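Local coordinates for protein alpha-1,2-mannosyltransferase (Ktr4), putative (PDB 7BOP) that belongs to the GT-A class of glycosyltransferases as a putative fungal mannosyltransferase and binds guanosine-5'-diphosphate and a manganese ion, at residues A[17-21]-A[32-36]; A[45-50]-A[209-214]; A[109-115]-A[127-131]; A[95-101]-A[121-125]. Numbering follows the deposited sequence.

Contact 1: residues A[17-21]-A[32-36]; sequences SHGPS and GMKRD
The two best bonds are main-chain ones: S21 N donates to G32 O at 2.9 Å and K34 N to G19 O at 3.1 Å, both nearly linear. A third, from R35 N to S17 O (3.1 Å), is bent and weak. Beside it a water joins S17 OG (3.0 Å) to R35 O (2.9 Å). Between the two strong bonds, P20 and M33 form an antiparallel non-hydrogen-bonded pair with CA atoms 4.9 Å apart, a position where proline's missing N-H costs the pairing nothing; their side chains diverge. The chain turns a corner at G32, whose phi/psi of 93/-166 suits glycine. M33, with chi1 and chi2 t and chi3 m, passes its CG 3.7 Å from both H18 O and G19 O, and both M33 and H18 pack on F380 of helix 376-382. The aliphatic part of K34 (chi1 m, chi3 p) covers the opposite strand, CG lying 3.6 Å from S21 CB and CD 3.1 Å from P20 O. R35's guanidinium leads away to a salt bridge with D40. This is a single antiparallel bridge at the first modelled residues. Main-chain groups make the pairing, while K34's methylenes and M33 cover it.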
loop_
_atom_site.group_PDB
_atom_site.type_symbol
_atom_site.label_atom_id
_atom_site.label_comp_id
_atom_site.label_asym_id
_atom_site.label_seq_id
_atom_site.Cartn_x
_atom_site.Cartn_y
_atom_site.Cartn_z
ATOM N N SER A 17 -6.681 25.603 -2.285
ATOM C CA SER A 17 -5.456 25.568 -1.427
ATOM C C SER A 17 -4.656 24.284 -1.664
ATOM O O SER A 17 -3.450 24.337 -1.945
ATOM C CB SER A 17 -5.837 25.697 0.050
ATOM O OG SER A 17 -4.694 25.949 0.844
ATOM N N HIS A 18 -5.349 23.143 -1.574
ATOM C CA HIS A 18 -4.784 21.814 -1.908
ATOM C C HIS A 18 -4.698 21.514 -3.426
ATOM O O HIS A 18 -4.490 20.355 -3.815
ATOM C CB HIS A 18 -5.583 20.692 -1.200
ATOM C CG HIS A 18 -6.980 20.505 -1.723
ATOM N ND1 HIS A 18 -7.258 19.841 -2.902
ATOM C CD2 HIS A 18 -8.177 20.895 -1.223
ATOM C CE1 HIS A 18 -8.564 19.837 -3.106
ATOM N NE2 HIS A 18 -9.145 20.468 -2.102
ATOM N N GLY A 19 -4.869 22.535 -4.274
ATOM C CA GLY A 19 -4.823 22.371 -5.721
ATOM C C GLY A 19 -3.415 22.217 -6.279
ATOM O O GLY A 19 -2.425 22.299 -5.537
ATOM N N PRO A 20 -3.317 21.983 -7.599
ATOM C CA PRO A 20 -2.025 21.813 -8.258
ATOM C C PRO A 20 -1.272 23.127 -8.470
ATOM O O PRO A 20 -1.891 24.164 -8.725
ATOM C CB PRO A 20 -2.405 21.198 -9.607
ATOM C CG PRO A 20 -3.778 21.711 -9.880
ATOM C CD PRO A 20 -4.444 21.795 -8.538
ATOM N N SER A 21 0.054 23.061 -8.350
ATOM C CA SER A 21 0.959 24.156 -8.711
ATOM C C SER A 21 1.522 23.875 -10.101
ATOM O O SER A 21 1.968 22.751 -10.365
ATOM C CB SER A 21 2.115 24.262 -7.707
ATOM O OG SER A 21 3.025 25.289 -8.068
ATOM N N GLY A 32 3.663 19.696 -8.426
ATOM C CA GLY A 32 3.285 19.270 -7.081
ATOM C C GLY A 32 2.189 20.123 -6.467
ATOM O O GLY A 32 1.522 20.904 -7.159
ATOM N N MET A 33 2.003 19.981 -5.157
ATOM C CA MET A 33 0.918 20.682 -4.478
ATOM C C MET A 33 1.283 22.127 -4.176
ATOM O O MET A 33 2.436 22.417 -3.881
ATOM C CB MET A 33 0.523 19.970 -3.194
ATOM C CG MET A 33 -0.918 20.260 -2.848
ATOM S SD MET A 33 -1.594 19.151 -1.641
ATOM C CE MET A 33 -1.460 17.536 -2.341
ATOM N N LYS A 34 0.297 23.018 -4.283
ATOM C CA LYS A 34 0.472 24.444 -3.973
ATOM C C LYS A 34 0.638 24.640 -2.477
ATOM O O LYS A 34 1.639 25.189 -2.028
ATOM C CB LYS A 34 -0.731 25.282 -4.441
ATOM C CG LYS A 34 -0.689 25.728 -5.895
ATOM C CD LYS A 34 -2.042 26.237 -6.391
ATOM C CE LYS A 34 -2.515 27.497 -5.673
ATOM N NZ LYS A 34 -3.932 27.792 -6.017
ATOM N N ARG A 35 -0.371 24.211 -1.719
ATOM C CA ARG A 35 -0.336 24.290 -0.262
ATOM C C ARG A 35 -0.710 22.938 0.315
ATOM O O ARG A 35 -1.842 22.476 0.181
ATOM C CB ARG A 35 -1.239 25.387 0.299
ATOM C CG ARG A 35 -0.768 25.805 1.690
ATOM C CD ARG A 35 -1.766 26.643 2.465
ATOM N NE ARG A 35 -1.353 26.762 3.869
ATOM C CZ ARG A 35 -1.539 25.836 4.814
ATOM N NH1 ARG A 35 -1.111 26.071 6.054
ATOM N NH2 ARG A 35 -2.140 24.672 4.540
ATOM N N ASP A 36 0.261 22.309 0.953
ATOM C CA ASP A 36 0.084 20.958 1.457
ATOM C C ASP A 36 -0.771 21.023 2.736
ATOM O O ASP A 36 -0.401 21.736 3.675
ATOM C CB ASP A 36 1.466 20.353 1.713
ATOM C CG ASP A 36 1.444 18.835 1.832
ATOM O OD1 ASP A 36 0.491 18.259 2.399
ATOM O OD2 ASP A 36 2.402 18.208 1.352
HETATM O O HOH W 1 -4.109 23.152 1.805
#

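Contact 2: residues A[45-50]-A[209-214]; sequences PEGHLW and RFMEDR
Here an extended loop, 45-50, lies along the C-terminal end of helix 207-213 in a GT-A-family chain, with L49 and F210 CA atoms 6.4 Å apart. The CA-CB bond of W50 (chi1 m, chi2 92°) points toward the helix, and its indole meets R209 and D213. R209 (m, t, p, t) lays its guanidinium flat on that indole, planes at 17°, with CZ 3.6 Å from the centroid of the six-membered ring. This is a cation-pi stack, and R209 CD adds a CH-pi contact 4.3 Å from the centroid of the five-membered ring. Arginine suits the site because its planar charge can stack while NH1 still reaches A65 O. At the ring edge, W50 NE1 donates to D213 OD2 at 2.7 Å. R214, the first residue to leave helical angles, is m, t, t and turns at chi4 (76°). Its NH1 bonds back to F210 O (3.1 Å) in the last turn. G47 has phi/psi 90/-173, and a side chain there would clash with this guanidinium. F210 (chi1 t) packs P45 CG 3.4 Å from its CE1 and L49 CD2 4.1 Å from its CD1. One atom, R214 NH2, donates to both E46 O and H48 O, at 2.9 Å each.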
loop_
_atom_site.group_PDB
_atom_site.type_symbol
_atom_site.label_atom_id
_atom_site.label_comp_id
_atom_site.label_asym_id
_atom_site.label_seq_id
_atom_site.Cartn_x
_atom_site.Cartn_y
_atom_site.Cartn_z
ATOM N N PRO A 45 -8.149 11.569 14.377
ATOM C CA PRO A 45 -9.493 11.554 13.798
ATOM C C PRO A 45 -10.581 11.762 14.850
ATOM O O PRO A 45 -10.323 11.633 16.048
ATOM C CB PRO A 45 -9.602 10.166 13.164
ATOM C CG PRO A 45 -8.485 9.358 13.724
ATOM C CD PRO A 45 -7.424 10.302 14.170
ATOM N N GLU A 46 -11.785 12.092 14.396
ATOM C CA GLU A 46 -12.908 12.328 15.300
ATOM C C GLU A 46 -13.538 11.007 15.708
ATOM O O GLU A 46 -13.269 9.969 15.108
ATOM C CB GLU A 46 -13.949 13.236 14.640
ATOM C CG GLU A 46 -13.408 14.614 14.290
ATOM C CD GLU A 46 -14.496 15.660 14.079
ATOM O OE1 GLU A 46 -15.649 15.287 13.751
ATOM O OE2 GLU A 46 -14.194 16.866 14.241
ATOM N N GLY A 47 -14.391 11.066 16.724
ATOM C CA GLY A 47 -15.110 9.897 17.220
ATOM C C GLY A 47 -14.335 9.182 18.311
ATOM O O GLY A 47 -13.289 9.655 18.782
ATOM N N HIS A 48 -14.855 8.036 18.721
ATOM C CA HIS A 48 -14.254 7.270 19.801
ATOM C C HIS A 48 -12.942 6.623 19.324
ATOM O O HIS A 48 -12.877 6.070 18.219
ATOM C CB HIS A 48 -15.231 6.203 20.308
ATOM C CG HIS A 48 -14.638 5.304 21.340
ATOM N ND1 HIS A 48 -14.400 5.717 22.633
ATOM C CD2 HIS A 48 -14.184 4.033 21.260
ATOM C CE1 HIS A 48 -13.853 4.727 23.314
ATOM N NE2 HIS A 48 -13.711 3.695 22.504
ATOM N N LEU A 49 -11.903 6.721 20.152
ATOM C CA LEU A 49 -10.611 6.108 19.861
ATOM C C LEU A 49 -10.242 5.189 21.018
ATOM O O LEU A 49 -10.450 5.532 22.177
ATOM C CB LEU A 49 -9.539 7.182 19.669
ATOM C CG LEU A 49 -9.775 8.164 18.510
ATOM C CD1 LEU A 49 -8.757 9.297 18.524
ATOM C CD2 LEU A 49 -9.770 7.437 17.173
ATOM N N TRP A 50 -9.690 4.031 20.691
ATOM C CA TRP A 50 -9.251 3.061 21.689
ATOM C C TRP A 50 -7.829 3.389 22.115
ATOM O O TRP A 50 -6.914 3.373 21.283
ATOM C CB TRP A 50 -9.357 1.650 21.119
ATOM C CG TRP A 50 -10.769 1.265 20.883
ATOM C CD1 TRP A 50 -11.491 1.426 19.734
ATOM C CD2 TRP A 50 -11.662 0.703 21.843
ATOM N NE1 TRP A 50 -12.778 0.966 19.912
ATOM C CE2 TRP A 50 -12.910 0.525 21.204
ATOM C CE3 TRP A 50 -11.526 0.325 23.186
ATOM C CZ2 TRP A 50 -14.027 -0.014 21.867
ATOM C CZ3 TRP A 50 -12.632 -0.218 23.849
ATOM C CH2 TRP A 50 -13.866 -0.385 23.186
ATOM N N ARG A 209 -8.742 -0.848 15.265
ATOM C CA ARG A 209 -10.104 -0.664 15.762
ATOM C C ARG A 209 -10.707 0.662 15.312
ATOM O O ARG A 209 -11.921 0.770 15.191
ATOM C CB ARG A 209 -10.154 -0.828 17.274
ATOM C CG ARG A 209 -9.757 -2.241 17.677
ATOM C CD ARG A 209 -10.041 -2.516 19.140
ATOM N NE ARG A 209 -11.478 -2.588 19.421
ATOM C CZ ARG A 209 -12.014 -2.834 20.625
ATOM N NH1 ARG A 209 -11.239 -3.030 21.693
ATOM N NH2 ARG A 209 -13.338 -2.874 20.759
ATOM N N PHE A 210 -9.864 1.653 15.031
ATOM C CA PHE A 210 -10.322 2.851 14.319
ATOM C C PHE A 210 -10.977 2.441 12.995
ATOM O O PHE A 210 -12.104 2.849 12.716
ATOM C CB PHE A 210 -9.167 3.851 14.111
ATOM C CG PHE A 210 -9.455 4.899 13.077
ATOM C CD1 PHE A 210 -10.229 6.004 13.393
ATOM C CD2 PHE A 210 -8.978 4.761 11.779
ATOM C CE1 PHE A 210 -10.514 6.975 12.430
ATOM C CE2 PHE A 210 -9.248 5.729 10.816
ATOM C CZ PHE A 210 -10.020 6.835 11.142
ATOM N N MET A 211 -10.292 1.591 12.226
ATOM C CA MET A 211 -10.811 1.071 10.948
ATOM C C MET A 211 -12.099 0.272 11.164
ATOM O O MET A 211 -13.103 0.489 10.482
ATOM C CB MET A 211 -9.811 0.149 10.247
ATOM C CG MET A 211 -8.464 0.762 9.888
ATOM S SD MET A 211 -8.513 1.787 8.428
ATOM C CE MET A 211 -8.797 0.591 7.130
ATOM N N GLU A 212 -12.049 -0.660 12.111
ATOM C CA GLU A 212 -13.172 -1.557 12.356
ATOM C C GLU A 212 -14.439 -0.843 12.810
ATOM O O GLU A 212 -15.516 -1.126 12.286
ATOM C CB GLU A 212 -12.786 -2.640 13.360
ATOM C CG GLU A 212 -13.872 -3.683 13.543
ATOM C CD GLU A 212 -13.381 -4.929 14.238
ATOM O OE1 GLU A 212 -13.816 -6.023 13.832
ATOM O OE2 GLU A 212 -12.579 -4.819 15.178
ATOM N N ASP A 213 -14.311 0.086 13.749
ATOM C CA ASP A 213 -15.469 0.808 14.285
ATOM C C ASP A 213 -16.137 1.680 13.245
ATOM O O ASP A 213 -17.324 1.959 13.373
ATOM C CB ASP A 213 -15.081 1.701 15.468
ATOM C CG ASP A 213 -14.651 0.908 16.689
ATOM O OD1 ASP A 213 -14.868 -0.315 16.702
ATOM O OD2 ASP A 213 -14.074 1.519 17.612
ATOM N N ARG A 214 -15.383 2.110 12.228
ATOM C CA ARG A 214 -15.944 2.926 11.139
ATOM C C ARG A 214 -16.192 2.150 9.834
ATOM O O ARG A 214 -16.514 2.751 8.805
ATOM C CB ARG A 214 -15.012 4.117 10.900
ATOM C CG ARG A 214 -15.029 5.108 12.039
ATOM C CD ARG A 214 -13.766 5.951 12.088
ATOM N NE ARG A 214 -13.725 6.744 13.310
ATOM C CZ ARG A 214 -13.432 6.265 14.522
ATOM N NH1 ARG A 214 -13.125 4.980 14.701
ATOM N NH2 ARG A 214 -13.425 7.091 15.565
HETATM O O HOH W 2 -13.757 9.499 12.396
HETATM O O HOH W 3 -12.117 3.592 17.107
#

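Contact 3: residues A[109-115]-A[127-131]; sequences PFTEEFK and YYEQV
Aromatic and aliphatic packing dominates, centred on Y128, which projects from strand 126-130 with chi1 m. K115 (m, t, t, t) lies across one face of its ring, CG only 3.6 Å from the centroid and 4° off the normal, a CH-pi contact well suited to a long methylene chain. Ring edges receive the phenylalanines: F114 CE1 comes within 3.8 Å of Y128 CE1, edge near edge, and F110 CD2 within 3.9 Å of Y128 CB. F110 (m) also reaches E129 O with CE2, at 3.7 Å. P109 closes the row, its CD 3.6 Å from Q130 NE2; the P109 and Q130 CA atoms stand 6.1 Å apart. The segments belong to the beta-alpha-beta unit formed by strand 102-106, helix 112-119 and strand 126-130; the first turn of the helix packs against strand 126-130, which runs parallel to strand 102-106, with F114 edge-to-face on F104. Among polar contacts, T111 is the N-cap: OG1 (chi1 p) accepts from F114 N at 3.0 Å, threonine being apt for satisfying a free helix-start amide. E112 OE2 and K115 NZ form a weak salt bridge at 3.5 Å. Y128 OH bonds to T118 OG1, and Q130 NE2 to D107 O.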
loop_
_atom_site.group_PDB
_atom_site.type_symbol
_atom_site.label_atom_id
_atom_site.label_comp_id
_atom_site.label_asym_id
_atom_site.label_seq_id
_atom_site.Cartn_x
_atom_site.Cartn_y
_atom_site.Cartn_z
ATOM N N PRO A 109 12.606 -20.046 3.208
ATOM C CA PRO A 109 12.549 -20.124 4.672
ATOM C C PRO A 109 13.313 -19.002 5.365
ATOM O O PRO A 109 14.338 -18.568 4.863
ATOM C CB PRO A 109 13.222 -21.478 4.979
ATOM C CG PRO A 109 13.115 -22.258 3.719
ATOM C CD PRO A 109 13.256 -21.239 2.628
ATOM N N PHE A 110 12.826 -18.538 6.513
ATOM C CA PHE A 110 13.572 -17.561 7.299
ATOM C C PHE A 110 14.693 -18.240 8.084
ATOM O O PHE A 110 14.517 -19.351 8.572
ATOM C CB PHE A 110 12.661 -16.793 8.266
ATOM C CG PHE A 110 11.780 -15.765 7.597
ATOM C CD1 PHE A 110 12.336 -14.638 6.988
ATOM C CD2 PHE A 110 10.397 -15.909 7.597
ATOM C CE1 PHE A 110 11.526 -13.684 6.386
ATOM C CE2 PHE A 110 9.586 -14.961 6.993
ATOM C CZ PHE A 110 10.148 -13.848 6.394
ATOM N N THR A 111 15.821 -17.547 8.228
ATOM C CA THR A 111 16.938 -18.052 9.024
ATOM C C THR A 111 16.620 -17.957 10.507
ATOM O O THR A 111 15.709 -17.228 10.916
ATOM C CB THR A 111 18.250 -17.279 8.764
ATOM O OG1 THR A 111 18.110 -15.908 9.158
ATOM C CG2 THR A 111 18.650 -17.363 7.293
ATOM N N GLU A 112 17.379 -18.690 11.317
ATOM C CA GLU A 112 17.273 -18.572 12.770
ATOM C C GLU A 112 17.718 -17.194 13.262
ATOM O O GLU A 112 17.141 -16.674 14.211
ATOM C CB GLU A 112 18.059 -19.689 13.479
ATOM C CG GLU A 112 17.493 -21.083 13.234
ATOM C CD GLU A 112 16.042 -21.221 13.680
ATOM O OE1 GLU A 112 15.719 -20.781 14.804
ATOM O OE2 GLU A 112 15.220 -21.755 12.903
ATOM N N GLU A 113 18.725 -16.607 12.617
ATOM C CA GLU A 113 19.153 -15.235 12.926
ATOM C C GLU A 113 18.000 -14.221 12.701
ATOM O O GLU A 113 17.783 -13.334 13.524
ATOM C CB GLU A 113 20.370 -14.849 12.076
ATOM C CG GLU A 113 21.061 -13.539 12.471
ATOM C CD GLU A 113 21.976 -12.971 11.381
ATOM O OE1 GLU A 113 22.472 -11.837 11.551
ATOM O OE2 GLU A 113 22.209 -13.636 10.343
ATOM N N PHE A 114 17.281 -14.367 11.589
ATOM C CA PHE A 114 16.121 -13.513 11.283
ATOM C C PHE A 114 15.071 -13.603 12.396
ATOM O O PHE A 114 14.587 -12.583 12.885
ATOM C CB PHE A 114 15.497 -13.907 9.933
ATOM C CG PHE A 114 14.351 -13.018 9.506
ATOM C CD1 PHE A 114 13.058 -13.230 9.992
ATOM C CD2 PHE A 114 14.561 -11.973 8.607
ATOM C CE1 PHE A 114 12.003 -12.413 9.598
ATOM C CE2 PHE A 114 13.512 -11.153 8.215
ATOM C CZ PHE A 114 12.237 -11.374 8.708
ATOM N N LYS A 115 14.736 -14.827 12.797
ATOM C CA LYS A 115 13.726 -15.038 13.834
ATOM C C LYS A 115 14.135 -14.434 15.176
ATOM O O LYS A 115 13.314 -13.803 15.840
ATOM C CB LYS A 115 13.414 -16.523 14.010
ATOM C CG LYS A 115 12.760 -17.155 12.801
ATOM C CD LYS A 115 12.706 -18.663 12.926
ATOM C CE LYS A 115 12.203 -19.280 11.640
ATOM N NZ LYS A 115 12.084 -20.752 11.772
ATOM N N TYR A 127 5.389 -14.304 13.998
ATOM C CA TYR A 127 5.170 -15.521 13.225
ATOM C C TYR A 127 5.954 -15.448 11.922
ATOM O O TYR A 127 6.172 -14.355 11.359
ATOM C CB TYR A 127 3.684 -15.717 12.943
ATOM C CG TYR A 127 2.860 -15.777 14.205
ATOM C CD1 TYR A 127 2.610 -16.997 14.853
ATOM C CD2 TYR A 127 2.343 -14.615 14.771
ATOM C CE1 TYR A 127 1.853 -17.046 16.017
ATOM C CE2 TYR A 127 1.596 -14.654 15.940
ATOM C CZ TYR A 127 1.356 -15.870 16.558
ATOM O OH TYR A 127 0.613 -15.886 17.709
ATOM N N TYR A 128 6.378 -16.620 11.451
ATOM C CA TYR A 128 7.309 -16.743 10.335
ATOM C C TYR A 128 6.721 -17.717 9.340
ATOM O O TYR A 128 6.626 -18.908 9.624
ATOM C CB TYR A 128 8.674 -17.201 10.851
ATOM C CG TYR A 128 9.196 -16.262 11.906
ATOM C CD1 TYR A 128 9.853 -15.080 11.550
ATOM C CD2 TYR A 128 8.984 -16.518 13.265
ATOM C CE1 TYR A 128 10.300 -14.190 12.518
ATOM C CE2 TYR A 128 9.427 -15.634 14.241
ATOM C CZ TYR A 128 10.088 -14.472 13.865
ATOM O OH TYR A 128 10.538 -13.600 14.823
ATOM N N GLU A 129 6.277 -17.196 8.197
ATOM C CA GLU A 129 5.502 -17.970 7.233
ATOM C C GLU A 129 6.206 -18.022 5.892
ATOM O O GLU A 129 6.896 -17.070 5.491
ATOM C CB GLU A 129 4.121 -17.350 7.035
ATOM C CG GLU A 129 3.283 -17.262 8.294
ATOM C CD GLU A 129 2.840 -18.609 8.824
ATOM O OE1 GLU A 129 2.738 -19.578 8.051
ATOM O OE2 GLU A 129 2.555 -18.676 10.029
ATOM N N GLN A 130 6.026 -19.138 5.196
ATOM C CA GLN A 130 6.538 -19.283 3.851
ATOM C C GLN A 130 5.384 -19.159 2.883
ATOM O O GLN A 130 4.295 -19.672 3.144
ATOM C CB GLN A 130 7.245 -20.622 3.666
ATOM C CG GLN A 130 8.134 -20.644 2.436
ATOM C CD GLN A 130 8.947 -21.918 2.311
ATOM O OE1 GLN A 130 8.703 -22.886 3.021
ATOM N NE2 GLN A 130 9.917 -21.922 1.397
ATOM N N VAL A 131 5.625 -18.484 1.765
ATOM C CA VAL A 131 4.620 -18.380 0.713
ATOM C C VAL A 131 4.574 -19.718 -0.032
ATOM O O VAL A 131 5.606 -20.184 -0.469
ATOM C CB VAL A 131 4.963 -17.254 -0.288
ATOM C CG1 VAL A 131 3.953 -17.230 -1.432
ATOM C CG2 VAL A 131 5.002 -15.904 0.432
#

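Contact 4: residues A[95-101]-A[121-125]; sequences NSKFNYP and ETKAK
Helix 80-98 ends at F98, and N99 breaks it with left-handed angles (phi/psi 57/45), its N still bonded to N95 O at 2.7 Å. In this GT-A-family fold, 95-101 and the irregular connector 121-125 then lead side by side into strands 102-106 and 126-130, which pair in parallel. The N99 and A124 CA atoms lie 5.0 Å apart, as do those of P101 and K125. In the connector T122 OG1 (chi1 t) accepts from A124 N at 3.1 Å, an ST turn, and also bonds to E91. N95 (chi1 t) stitches its own segment: OD1 takes Y100 N at 2.7 Å and ND2 gives to Y100 O at 2.9 Å. The small A124 fits closely, CB 3.1 Å from Y100 O, where little more than a methyl would fit. N99 ND2 turns to Y57 O; a water joins N99 OD1 (2.7 Å) to K123 N (2.9 Å). K123, bent at chi3 and chi4 (both m), reaches the helix end: NZ donates to S96 O at 2.8 Å and N99 OD1 at 3.1 Å.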
loop_
_atom_site.group_PDB
_atom_site.type_symbol
_atom_site.label_atom_id
_atom_site.label_comp_id
_atom_site.label_asym_id
_atom_site.label_seq_id
_atom_site.Cartn_x
_atom_site.Cartn_y
_atom_site.Cartn_z
ATOM N N ASN A 95 3.390 0.317 18.186
ATOM C CA ASN A 95 3.095 -1.050 18.620
ATOM C C ASN A 95 3.611 -1.437 20.025
ATOM O O ASN A 95 3.143 -2.441 20.582
ATOM C CB ASN A 95 3.548 -2.083 17.598
ATOM C CG ASN A 95 2.766 -3.387 17.709
ATOM O OD1 ASN A 95 1.540 -3.377 17.802
ATOM N ND2 ASN A 95 3.461 -4.506 17.678
ATOM N N SER A 96 4.535 -0.670 20.608
ATOM C CA SER A 96 4.950 -0.956 21.992
ATOM C C SER A 96 3.791 -0.765 22.964
ATOM O O SER A 96 3.794 -1.357 24.031
ATOM C CB SER A 96 6.140 -0.110 22.418
ATOM O OG SER A 96 5.797 1.247 22.425
ATOM N N LYS A 97 2.799 0.045 22.581
ATOM C CA LYS A 97 1.616 0.280 23.405
ATOM C C LYS A 97 0.477 -0.701 23.117
ATOM O O LYS A 97 -0.282 -1.058 24.016
ATOM C CB LYS A 97 1.117 1.713 23.202
ATOM C CG LYS A 97 2.155 2.782 23.513
ATOM C CD LYS A 97 1.736 4.147 22.986
ATOM C CE LYS A 97 1.804 4.225 21.457
ATOM N NZ LYS A 97 2.145 5.593 20.998
ATOM N N PHE A 98 0.329 -1.112 21.862
ATOM C CA PHE A 98 -0.814 -1.930 21.457
ATOM C C PHE A 98 -0.483 -3.411 21.287
ATOM O O PHE A 98 -1.359 -4.258 21.464
ATOM C CB PHE A 98 -1.453 -1.312 20.203
ATOM C CG PHE A 98 -2.027 0.046 20.461
ATOM C CD1 PHE A 98 -3.208 0.179 21.175
ATOM C CD2 PHE A 98 -1.365 1.198 20.045
ATOM C CE1 PHE A 98 -3.743 1.421 21.445
ATOM C CE2 PHE A 98 -1.893 2.445 20.316
ATOM C CZ PHE A 98 -3.084 2.559 21.013
ATOM N N ASN A 99 0.771 -3.716 20.947
ATOM C CA ASN A 99 1.289 -5.084 20.915
ATOM C C ASN A 99 0.527 -6.040 20.001
ATOM O O ASN A 99 0.219 -7.177 20.379
ATOM C CB ASN A 99 1.386 -5.641 22.340
ATOM C CG ASN A 99 2.314 -4.826 23.198
ATOM O OD1 ASN A 99 3.516 -4.804 22.962
ATOM N ND2 ASN A 99 1.767 -4.130 24.174
ATOM N N TYR A 100 0.214 -5.566 18.794
ATOM C CA TYR A 100 -0.318 -6.438 17.760
ATOM C C TYR A 100 0.805 -7.350 17.235
ATOM O O TYR A 100 1.981 -6.963 17.237
ATOM C CB TYR A 100 -0.967 -5.612 16.632
ATOM C CG TYR A 100 -2.377 -5.198 16.931
ATOM C CD1 TYR A 100 -3.441 -6.034 16.602
ATOM C CD2 TYR A 100 -2.662 -3.983 17.560
ATOM C CE1 TYR A 100 -4.745 -5.671 16.874
ATOM C CE2 TYR A 100 -3.967 -3.615 17.842
ATOM C CZ TYR A 100 -5.005 -4.461 17.490
ATOM O OH TYR A 100 -6.295 -4.109 17.747
ATOM N N PRO A 101 0.456 -8.570 16.805
ATOM C CA PRO A 101 1.486 -9.497 16.326
ATOM C C PRO A 101 2.080 -9.106 14.969
ATOM O O PRO A 101 1.416 -8.423 14.173
ATOM C CB PRO A 101 0.731 -10.811 16.188
ATOM C CG PRO A 101 -0.666 -10.402 15.886
ATOM C CD PRO A 101 -0.901 -9.119 16.622
ATOM N N GLU A 121 12.906 -7.286 18.928
ATOM C CA GLU A 121 12.470 -5.901 18.777
ATOM C C GLU A 121 11.019 -5.634 19.174
ATOM O O GLU A 121 10.540 -4.509 19.016
ATOM C CB GLU A 121 12.681 -5.462 17.323
ATOM C CG GLU A 121 14.133 -5.470 16.873
ATOM C CD GLU A 121 15.036 -4.557 17.684
ATOM O OE1 GLU A 121 14.546 -3.588 18.300
ATOM O OE2 GLU A 121 16.256 -4.793 17.695
ATOM N N THR A 122 10.312 -6.643 19.675
ATOM C CA THR A 122 8.898 -6.482 20.000
ATOM C C THR A 122 8.524 -7.380 21.168
ATOM O O THR A 122 9.106 -8.454 21.338
ATOM C CB THR A 122 8.001 -6.787 18.775
ATOM O OG1 THR A 122 6.627 -6.586 19.106
ATOM C CG2 THR A 122 8.163 -8.212 18.283
ATOM N N LYS A 123 7.562 -6.930 21.963
ATOM C CA LYS A 123 6.977 -7.760 23.022
ATOM C C LYS A 123 5.858 -8.627 22.482
ATOM O O LYS A 123 5.425 -9.557 23.160
ATOM C CB LYS A 123 6.435 -6.894 24.157
ATOM C CG LYS A 123 7.446 -5.929 24.759
ATOM C CD LYS A 123 6.898 -5.193 25.977
ATOM C CE LYS A 123 5.602 -4.402 25.722
ATOM N NZ LYS A 123 5.689 -3.394 24.628
ATOM N N ALA A 124 5.360 -8.318 21.278
ATOM C CA ALA A 124 4.272 -9.100 20.689
ATOM C C ALA A 124 4.790 -10.403 20.108
ATOM O O ALA A 124 5.991 -10.566 19.896
ATOM C CB ALA A 124 3.553 -8.298 19.614
ATOM N N LYS A 125 3.865 -11.314 19.817
ATOM C CA LYS A 125 4.202 -12.566 19.145
ATOM C C LYS A 125 4.607 -12.289 17.696
ATOM O O LYS A 125 3.965 -11.481 17.018
ATOM C CB LYS A 125 3.022 -13.542 19.141
ATOM C CG LYS A 125 2.566 -14.036 20.513
ATOM C CD LYS A 125 1.481 -13.156 21.131
ATOM C CE LYS A 125 0.559 -13.925 22.072
ATOM N NZ LYS A 125 1.269 -14.421 23.283
HETATM O O HOH W 4 5.849 -4.573 21.689
HETATM O O HOH W 5 0.992 -9.832 21.119
#

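Contacts 1, 2 and 3 lie at the surface, whereas contact 4 is partly buried. Contact 1 stands apart, about 44 Å centre to centre from contact 3 on the far side of the chain's centre, and relies on main-chain bonds. Contact 2 bonds a loop to a helix end through charged and aromatic side chains, and contact 3 packs a helix start on a strand through rings. Contact 4, nested in the loop closed by contact 2, mixes ammonium, amide and water bonds at a helix end. It lies at the entrances to the strands of the unit that contact 3 joins, with Y127 CE2 3.9 Å from P101 CB; it also touches contact 2, F98 CE1 lying 3.7 Å from W50 O.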